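Local coordinates for putative hemin transport system, substrate-binding protein (Burkholderia cenocepacia J2315, PDB 5GIZ) that probably captures heme in the periplasm as the substrate-binding component of a bacterial hemin transport system and hands it on to its membrane transporter, at residues Thr18-Leu22 with Val111-Val117; Phe128-Trp132 with Gly252-Pro256; His220-Leu224 with Ala237-Val241. All coordinates share one frame; numbering follows the deposited sequence.

Starting from the N terminus, contact 1 is the first to close, joining helix 13-23 to the end of helix 101-114 across 88 intervening residues, all within the N-terminal lobe. The chain then enters helix 118-141, where contact 2 opens; it closes only at 252-256, after the chain has run through the C-terminal lobe, and ties this inter-lobe helix to the turn that opens helix 255-269. Contact 3, between 220-224 and 237-241, is nested inside that long loop and belongs to the far lobe. No loops cross. Contacts 1 and 2 touch through T18, A21 and P253, whereas contact 3 lies about 30 Å from contact 2, measured between centres.

Contact 1 (Thr18-Leu22 with Val111-Val117); sequences TAFAL and VAQALDV
The carbonyl O of A112 accepts the backbone N of V117 at 2.8 Å, and this bond joins two residues that both touch L22. It belongs to the Schellman motif that ends helix 101-114: D116 has a positive phi of 57°, and its own N returns to O of Q113. V111, A112 and L115 lie on one side of the helix, and the reversal at D116 brings V117 round to join them.

L22 reaches into this group with its CG opposite the carbonyl carbon (chi1 -65°). Its side chain crosses that of V111 at a slant, with CD1 3.8 Å from CG1. The same methyl does most of the touching: it comes within 3.9 Å of CA of A112 and meets CG2 of V117 at 4.2 Å. CB of A112 lies 4.1 Å from CD1 and equally far from CD2, so it faces both prongs of the fork.

Both helices pack on the parallel sheet of the N-terminal lobe, a Rossmann-like layer of the kind found in periplasmic binding proteins; the evidence is that A19 rests on L32, L115 on Y30 and L69, and V111 on L71. Helix 13-23 is the helical link of a beta-alpha-beta crossover between strands 6-11 and 30-35.

One turn earlier, T18 divides its two branches by function. CG2, anti to the backbone N, is directed at the branch point of V111 and lies 3.8 Å from its CB, while OG1 stays beside its own helix and bonds to O of A14. The hydroxyl is thus satisfied within its own helix, and P253 also packs against T18. Between T18 and L22, CB of A19 meets CD1 of L115 at 4.3 Å, nearer the sheet.

Contact 2 (Phe128-Trp132 with Gly252-Pro256); sequences FDRDW and GPRLP
P256 and W132 bring their backbones to 4.8 Å between CA atoms, at the place where a type I turn from G252 to L255 leads into helix 255-269 and meets the flank of helix 118-141. R254 is the N-cap of that second helix, which places P256 in its first turn, where a missing N-H costs the helix no bond.

The pyrrolidine ring of P256 is wedged between F128 and W132, residues one turn apart with CG anti to the backbone N in both (chi1 178° and -177°). CG of P256 stands 4.0 Å above one face of the F128 ring, displaced toward its rim. The same proline also rides on the helix backbone: its CB is 3.6 Å from O of D131 and its CG 3.7 Å from N of W132. The indole, by contrast, presents an edge, with CE3 lying 3.9 Å from CA of P256, while its CZ3 meets CD2 of L255 at 3.9 Å. Beyond this segment, W132 packs edge-to-face with Y178, and F128 touches V101, V104 and I108 of helix 101-114.

Helix 118-141 is the long helix that joins the two lobes, as in other heme and siderophore binding proteins of this class, and the 252-256 turn lies near G13, which contacts heme in another crystal structure of this protein. At the outer margin a water donates to OD2 of D131 at 2.8 Å and, weakly, to O of P253.

The edge of the F128 ring faces carbonyl oxygens, with CD2 3.6 Å from O of P253, and its face meets aliphatic proline carbon. This pattern suits the electrostatics of an arene, so the contact probably rests mainly on buried apolar surface and dispersion, with the water as its polar link.

Contact 3 (His220-Leu224 with Ala237-Val241); sequences HAALL and ARRVV
From CB outward, the side chain of R238 curls round one methyl group of L224. CB itself lies 3.8 Å from CD1 of that leucine, and CG skirts the same methyl slightly farther off. A bend at chi3 (69°) then turns the chain back, so that NE passes CD1 and CZ comes to 3.6 Å from it. The methyl thereby sits over one face of the guanidinium, off toward the rim. At the tip, NH2 donates to a water 3.0 Å away, in the plane of the group, and the water in turn donates to O of A221 at 2.9 Å; the edge of the group also approaches CA of A221.

R238 ends helix 233-237 in a Schellman motif, with a positive phi of 52°, just after A237, which binds calcium in another crystal structure of this protein. The chain next becomes strand 240-243, paired in parallel with strand 206-210 through backbone bonds from R239 and V241 to V207; helix 220-225 lies within the crossover between these strands in the C-terminal lobe.

V240 supplies the apolar half. Its CG1, anti to the backbone N, fits between CD2 of H220 at 3.8 Å and CD2 of L223 at 3.9 Å, while CG2 slides past L224, 3.9 Å from its CD2.

Around V240 carbon therefore meets carbon, whereas around R238 the arginine lends its flat face to a methyl and hands its N-H to water, which probably lets the charge remain solvated while its guanidinium face and stem cover the methyl.

Contact 1 (Thr18-Leu22 with Val111-Val117)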
loop_
_atom_site.group_PDB
_atom_site.type_symbol
_atom_site.label_atom_id
_atom_site.label_comp_id
_atom_site.label_asym_id
_atom_site.label_seq_id
_atom_site.Cartn_x
_atom_site.Cartn_y
_atom_site.Cartn_z
ATOM N N THR A 18 10.678 -0.618 -3.651
ATOM C CA THR A 18 11.450 -1.784 -4.036
ATOM C C THR A 18 12.731 -1.387 -4.749
ATOM O O THR A 18 13.827 -1.826 -4.394
ATOM C CB THR A 18 10.577 -2.668 -4.915
ATOM O OG1 THR A 18 9.395 -3.102 -4.209
ATOM C CG2 THR A 18 11.324 -3.922 -5.402
ATOM N N ALA A 19 12.596 -0.492 -5.717
ATOM C CA ALA A 19 13.778 -0.026 -6.411
ATOM C C ALA A 19 14.799 0.581 -5.487
ATOM O O ALA A 19 15.992 0.261 -5.540
ATOM C CB ALA A 19 13.413 0.946 -7.501
ATOM N N PHE A 20 14.369 1.479 -4.608
ATOM C CA PHE A 20 15.335 2.106 -3.737
ATOM C C PHE A 20 15.942 1.095 -2.793
ATOM O O PHE A 20 17.101 1.237 -2.470
ATOM C CB PHE A 20 14.759 3.348 -3.013
ATOM C CG PHE A 20 14.677 4.573 -3.888
ATOM C CD1 PHE A 20 15.799 5.200 -4.344
ATOM C CD2 PHE A 20 13.466 5.025 -4.315
ATOM C CE1 PHE A 20 15.707 6.306 -5.194
ATOM C CE2 PHE A 20 13.361 6.158 -5.098
ATOM C CZ PHE A 20 14.469 6.755 -5.591
ATOM N N ALA A 21 15.180 0.067 -2.370
ATOM C CA ALA A 21 15.649 -0.931 -1.403
ATOM C C ALA A 21 16.758 -1.840 -1.979
ATOM O O ALA A 21 17.491 -2.467 -1.233
ATOM C CB ALA A 21 14.473 -1.777 -0.920
ATOM N N LEU A 22 16.848 -1.913 -3.292
ATOM C CA LEU A 22 17.881 -2.704 -3.956
ATOM C C LEU A 22 19.250 -2.044 -3.938
ATOM O O LEU A 22 20.253 -2.756 -4.001
ATOM C CB LEU A 22 17.494 -3.036 -5.410
ATOM C CG LEU A 22 16.265 -3.943 -5.542
ATOM C CD1 LEU A 22 15.668 -3.846 -6.937
ATOM C CD2 LEU A 22 16.660 -5.382 -5.232
ATOM N N VAL A 111 11.416 -6.389 -10.232
ATOM C CA VAL A 111 12.064 -5.107 -10.361
ATOM C C VAL A 111 13.591 -5.378 -10.477
ATOM O O VAL A 111 14.254 -4.802 -11.307
ATOM C CB VAL A 111 11.729 -4.184 -9.156
ATOM C CG1 VAL A 111 12.680 -2.985 -9.114
ATOM C CG2 VAL A 111 10.267 -3.756 -9.246
ATOM N N ALA A 112 14.143 -6.302 -9.669
ATOM C CA ALA A 112 15.589 -6.556 -9.751
ATOM C C ALA A 112 16.000 -7.086 -11.151
ATOM O O ALA A 112 17.057 -6.705 -11.695
ATOM C CB ALA A 112 16.020 -7.534 -8.664
ATOM N N GLN A 113 15.144 -7.918 -11.742
ATOM C CA GLN A 113 15.364 -8.390 -13.109
ATOM C C GLN A 113 15.347 -7.238 -14.107
ATOM O O GLN A 113 16.260 -7.125 -14.934
ATOM C CB GLN A 113 14.294 -9.392 -13.538
ATOM C CG GLN A 113 14.367 -9.786 -15.037
ATOM C CD GLN A 113 15.648 -10.488 -15.462
ATOM O OE1 GLN A 113 16.096 -10.354 -16.617
ATOM N NE2 GLN A 113 16.239 -11.260 -14.556
ATOM N N ALA A 114 14.310 -6.384 -14.027
ATOM C CA ALA A 114 14.142 -5.284 -14.973
ATOM C C ALA A 114 15.328 -4.336 -14.923
ATOM O O ALA A 114 15.713 -3.760 -15.948
ATOM C CB ALA A 114 12.856 -4.526 -14.699
ATOM N N LEU A 115 15.898 -4.174 -13.726
ATOM C CA LEU A 115 17.017 -3.247 -13.458
ATOM C C LEU A 115 18.410 -3.897 -13.617
ATOM O O LEU A 115 19.420 -3.228 -13.426
ATOM C CB LEU A 115 16.878 -2.616 -12.069
ATOM C CG LEU A 115 15.655 -1.709 -11.871
ATOM C CD1 LEU A 115 15.645 -1.193 -10.443
ATOM C CD2 LEU A 115 15.608 -0.554 -12.856
ATOM N N ASP A 116 18.409 -5.176 -13.971
ATOM C CA ASP A 116 19.622 -5.981 -14.181
ATOM C C ASP A 116 20.485 -5.969 -12.933
ATOM O O ASP A 116 21.719 -5.796 -12.979
ATOM C CB ASP A 116 20.367 -5.477 -15.415
ATOM C CG ASP A 116 21.501 -6.373 -15.826
ATOM O OD1 ASP A 116 21.468 -7.616 -15.629
ATOM O OD2 ASP A 116 22.445 -5.791 -16.408
ATOM N N VAL A 117 19.819 -6.144 -11.793
ATOM C CA VAL A 117 20.529 -6.320 -10.534
ATOM C C VAL A 117 20.042 -7.573 -9.812
ATOM O O VAL A 117 19.555 -7.509 -8.682
ATOM C CB VAL A 117 20.452 -5.074 -9.640
ATOM C CG1 VAL A 117 21.272 -3.930 -10.245
ATOM C CG2 VAL A 117 19.000 -4.606 -9.390
#

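Contact 2 (Phe128-Trp132 with Gly252-Pro256)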
loop_
_atom_site.group_PDB
_atom_site.type_symbol
_atom_site.label_atom_id
_atom_site.label_comp_id
_atom_site.label_asym_id
_atom_site.label_seq_id
_atom_site.Cartn_x
_atom_site.Cartn_y
_atom_site.Cartn_z
ATOM N N PHE A 128 13.931 -9.842 3.316
ATOM C CA PHE A 128 12.502 -9.764 3.356
ATOM C C PHE A 128 11.898 -11.049 3.931
ATOM O O PHE A 128 11.046 -11.006 4.832
ATOM C CB PHE A 128 11.961 -9.474 1.957
ATOM C CG PHE A 128 10.496 -9.423 1.897
ATOM C CD1 PHE A 128 9.759 -10.572 1.692
ATOM C CD2 PHE A 128 9.810 -8.215 2.008
ATOM C CE1 PHE A 128 8.397 -10.557 1.582
ATOM C CE2 PHE A 128 8.447 -8.188 1.908
ATOM C CZ PHE A 128 7.716 -9.350 1.689
ATOM N N ASP A 129 12.351 -12.196 3.430
ATOM C CA ASP A 129 11.813 -13.482 3.877
ATOM C C ASP A 129 12.084 -13.779 5.338
ATOM O O ASP A 129 11.222 -14.271 6.036
ATOM C CB ASP A 129 12.363 -14.633 3.032
ATOM C CG ASP A 129 11.758 -14.707 1.640
ATOM O OD1 ASP A 129 10.762 -14.001 1.342
ATOM O OD2 ASP A 129 12.250 -15.515 0.783
ATOM N N ARG A 130 13.267 -13.368 5.829
ATOM C CA ARG A 130 13.602 -13.509 7.240
ATOM C C ARG A 130 12.687 -12.608 8.058
ATOM O O ARG A 130 12.126 -13.022 9.075
ATOM C CB ARG A 130 15.090 -13.169 7.434
ATOM C CG ARG A 130 15.622 -13.316 8.830
ATOM C CD ARG A 130 17.142 -13.216 8.789
ATOM N NE ARG A 130 17.665 -11.921 8.295
ATOM C CZ ARG A 130 18.428 -11.722 7.207
ATOM N NH1 ARG A 130 18.812 -12.727 6.405
ATOM N NH2 ARG A 130 18.838 -10.475 6.915
ATOM N N ASP A 131 12.553 -11.372 7.624
ATOM C CA ASP A 131 11.683 -10.470 8.348
ATOM C C ASP A 131 10.222 -10.924 8.331
ATOM O O ASP A 131 9.471 -10.765 9.320
ATOM C CB ASP A 131 11.786 -9.060 7.795
ATOM C CG ASP A 131 13.135 -8.416 8.058
ATOM O OD1 ASP A 131 13.912 -8.867 8.900
ATOM O OD2 ASP A 131 13.427 -7.418 7.430
ATOM N N TRP A 132 9.795 -11.457 7.191
ATOM C CA TRP A 132 8.435 -11.958 7.098
ATOM C C TRP A 132 8.165 -13.101 8.093
ATOM O O TRP A 132 7.134 -13.140 8.745
ATOM C CB TRP A 132 8.142 -12.378 5.696
ATOM C CG TRP A 132 6.719 -12.839 5.516
ATOM C CD1 TRP A 132 6.335 -14.048 5.098
ATOM C CD2 TRP A 132 5.515 -12.087 5.739
ATOM N NE1 TRP A 132 4.974 -14.124 5.059
ATOM C CE2 TRP A 132 4.439 -12.943 5.468
ATOM C CE3 TRP A 132 5.255 -10.797 6.178
ATOM C CZ2 TRP A 132 3.117 -12.545 5.540
ATOM C CZ3 TRP A 132 3.924 -10.405 6.305
ATOM C CH2 TRP A 132 2.873 -11.271 5.948
ATOM N N GLY A 252 4.739 -3.501 -0.269
ATOM C CA GLY A 252 6.103 -3.407 -0.682
ATOM C C GLY A 252 7.109 -4.024 0.284
ATOM O O GLY A 252 6.746 -4.857 1.136
ATOM N N PRO A 253 8.384 -3.634 0.181
ATOM C CA PRO A 253 9.409 -4.319 0.955
ATOM C C PRO A 253 9.285 -4.140 2.453
ATOM O O PRO A 253 9.993 -4.776 3.208
ATOM C CB PRO A 253 10.731 -3.782 0.389
ATOM C CG PRO A 253 10.348 -2.508 -0.255
ATOM C CD PRO A 253 8.957 -2.640 -0.745
ATOM N N ARG A 254 8.450 -3.201 2.899
ATOM C CA ARG A 254 8.197 -3.036 4.345
ATOM C C ARG A 254 7.038 -3.831 4.866
ATOM O O ARG A 254 6.623 -3.675 6.003
ATOM C CB ARG A 254 7.976 -1.545 4.698
ATOM C CG ARG A 254 9.183 -0.647 4.482
ATOM C CD ARG A 254 8.943 0.805 4.924
ATOM N NE ARG A 254 7.960 1.466 4.092
ATOM C CZ ARG A 254 7.287 2.593 4.426
ATOM N NH1 ARG A 254 7.409 3.119 5.642
ATOM N NH2 ARG A 254 6.449 3.148 3.568
ATOM N N LEU A 255 6.527 -4.750 4.041
ATOM C CA LEU A 255 5.356 -5.523 4.451
ATOM C C LEU A 255 5.531 -6.154 5.863
ATOM O O LEU A 255 4.639 -6.096 6.668
ATOM C CB LEU A 255 4.994 -6.602 3.419
ATOM C CG LEU A 255 3.731 -7.387 3.759
ATOM C CD1 LEU A 255 2.450 -6.603 3.664
ATOM C CD2 LEU A 255 3.636 -8.600 2.856
ATOM N N PRO A 256 6.666 -6.796 6.149
ATOM C CA PRO A 256 6.825 -7.432 7.462
ATOM C C PRO A 256 6.702 -6.431 8.610
ATOM O O PRO A 256 5.989 -6.711 9.580
ATOM C CB PRO A 256 8.200 -8.055 7.384
ATOM C CG PRO A 256 8.398 -8.302 5.907
ATOM C CD PRO A 256 7.833 -7.052 5.278
HETATM O O HOH W 1 11.493 -6.578 5.592
#

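Contact 3 (His220-Leu224 with Ala237-Val241)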
loop_
_atom_site.group_PDB
_atom_site.type_symbol
_atom_site.label_atom_id
_atom_site.label_comp_id
_atom_site.label_asym_id
_atom_site.label_seq_id
_atom_site.Cartn_x
_atom_site.Cartn_y
_atom_site.Cartn_z
ATOM N N HIS A 220 -10.009 12.347 15.312
ATOM C CA HIS A 220 -10.589 11.191 15.987
ATOM C C HIS A 220 -12.041 11.397 16.404
ATOM O O HIS A 220 -12.894 10.560 16.139
ATOM C CB HIS A 220 -9.787 10.836 17.237
ATOM C CG HIS A 220 -8.402 10.417 16.936
ATOM N ND1 HIS A 220 -7.361 11.310 16.824
ATOM C CD2 HIS A 220 -7.858 9.188 16.727
ATOM C CE1 HIS A 220 -6.253 10.663 16.529
ATOM N NE2 HIS A 220 -6.518 9.366 16.508
ATOM N N ALA A 221 -12.307 12.539 17.023
ATOM C CA ALA A 221 -13.685 12.821 17.520
ATOM C C ALA A 221 -14.646 12.923 16.318
ATOM O O ALA A 221 -15.747 12.360 16.316
ATOM C CB ALA A 221 -13.696 14.094 18.332
ATOM N N ALA A 222 -14.196 13.597 15.271
ATOM C CA ALA A 222 -14.973 13.683 14.043
ATOM C C ALA A 222 -15.303 12.334 13.418
ATOM O O ALA A 222 -16.422 12.057 12.992
ATOM C CB ALA A 222 -14.247 14.573 13.041
ATOM N N LEU A 223 -14.298 11.473 13.371
ATOM C CA LEU A 223 -14.499 10.151 12.854
ATOM C C LEU A 223 -15.550 9.400 13.688
ATOM O O LEU A 223 -16.379 8.668 13.129
ATOM C CB LEU A 223 -13.180 9.376 12.926
ATOM C CG LEU A 223 -13.202 7.925 12.426
ATOM C CD1 LEU A 223 -13.590 7.814 10.966
ATOM C CD2 LEU A 223 -11.833 7.308 12.717
ATOM N N LEU A 224 -15.433 9.479 15.003
ATOM C CA LEU A 224 -16.310 8.694 15.908
ATOM C C LEU A 224 -17.737 9.240 15.935
ATOM O O LEU A 224 -18.681 8.524 16.281
ATOM C CB LEU A 224 -15.712 8.616 17.333
ATOM C CG LEU A 224 -14.466 7.694 17.439
ATOM C CD1 LEU A 224 -13.796 7.830 18.806
ATOM C CD2 LEU A 224 -14.827 6.230 17.200
ATOM N N ALA A 237 -16.046 1.984 22.781
ATOM C CA ALA A 237 -14.720 1.942 23.375
ATOM C C ALA A 237 -13.801 3.040 22.815
ATOM O O ALA A 237 -12.674 3.159 23.283
ATOM C CB ALA A 237 -14.103 0.596 23.157
ATOM N N ARG A 238 -14.286 3.819 21.860
ATOM C CA ARG A 238 -13.533 4.858 21.194
ATOM C C ARG A 238 -12.216 4.312 20.668
ATOM O O ARG A 238 -11.153 4.864 20.946
ATOM C CB ARG A 238 -13.317 6.059 22.087
ATOM C CG ARG A 238 -14.638 6.550 22.651
ATOM C CD ARG A 238 -14.502 7.893 23.307
ATOM N NE ARG A 238 -14.233 8.970 22.373
ATOM C CZ ARG A 238 -15.136 9.646 21.663
ATOM N NH1 ARG A 238 -16.433 9.336 21.699
ATOM N NH2 ARG A 238 -14.717 10.642 20.879
ATOM N N ARG A 239 -12.311 3.204 19.925
ATOM C CA ARG A 239 -11.124 2.427 19.504
ATOM C C ARG A 239 -10.771 2.627 18.025
ATOM O O ARG A 239 -11.443 2.141 17.129
ATOM C CB ARG A 239 -11.389 0.966 19.765
ATOM C CG ARG A 239 -10.210 0.129 19.990
ATOM C CD ARG A 239 -10.698 -1.254 20.397
ATOM N NE ARG A 239 -11.176 -1.461 21.761
ATOM C CZ ARG A 239 -12.308 -2.097 22.102
ATOM N NH1 ARG A 239 -13.213 -2.510 21.187
ATOM N NH2 ARG A 239 -12.593 -2.342 23.398
ATOM N N VAL A 240 -9.776 3.467 17.826
ATOM C CA VAL A 240 -9.317 3.913 16.521
ATOM C C VAL A 240 -7.841 3.642 16.400
ATOM O O VAL A 240 -7.079 3.949 17.338
ATOM C CB VAL A 240 -9.574 5.442 16.386
ATOM C CG1 VAL A 240 -9.062 5.990 15.067
ATOM C CG2 VAL A 240 -11.053 5.737 16.561
ATOM N N VAL A 241 -7.418 3.127 15.235
ATOM C CA VAL A 241 -6.007 2.984 14.892
ATOM C C VAL A 241 -5.761 3.677 13.562
ATOM O O VAL A 241 -6.493 3.450 12.600
ATOM C CB VAL A 241 -5.614 1.511 14.724
ATOM C CG1 VAL A 241 -4.237 1.364 14.134
ATOM C CG2 VAL A 241 -5.690 0.842 16.099
HETATM O O HOH W 2 -16.724 11.893 18.963
#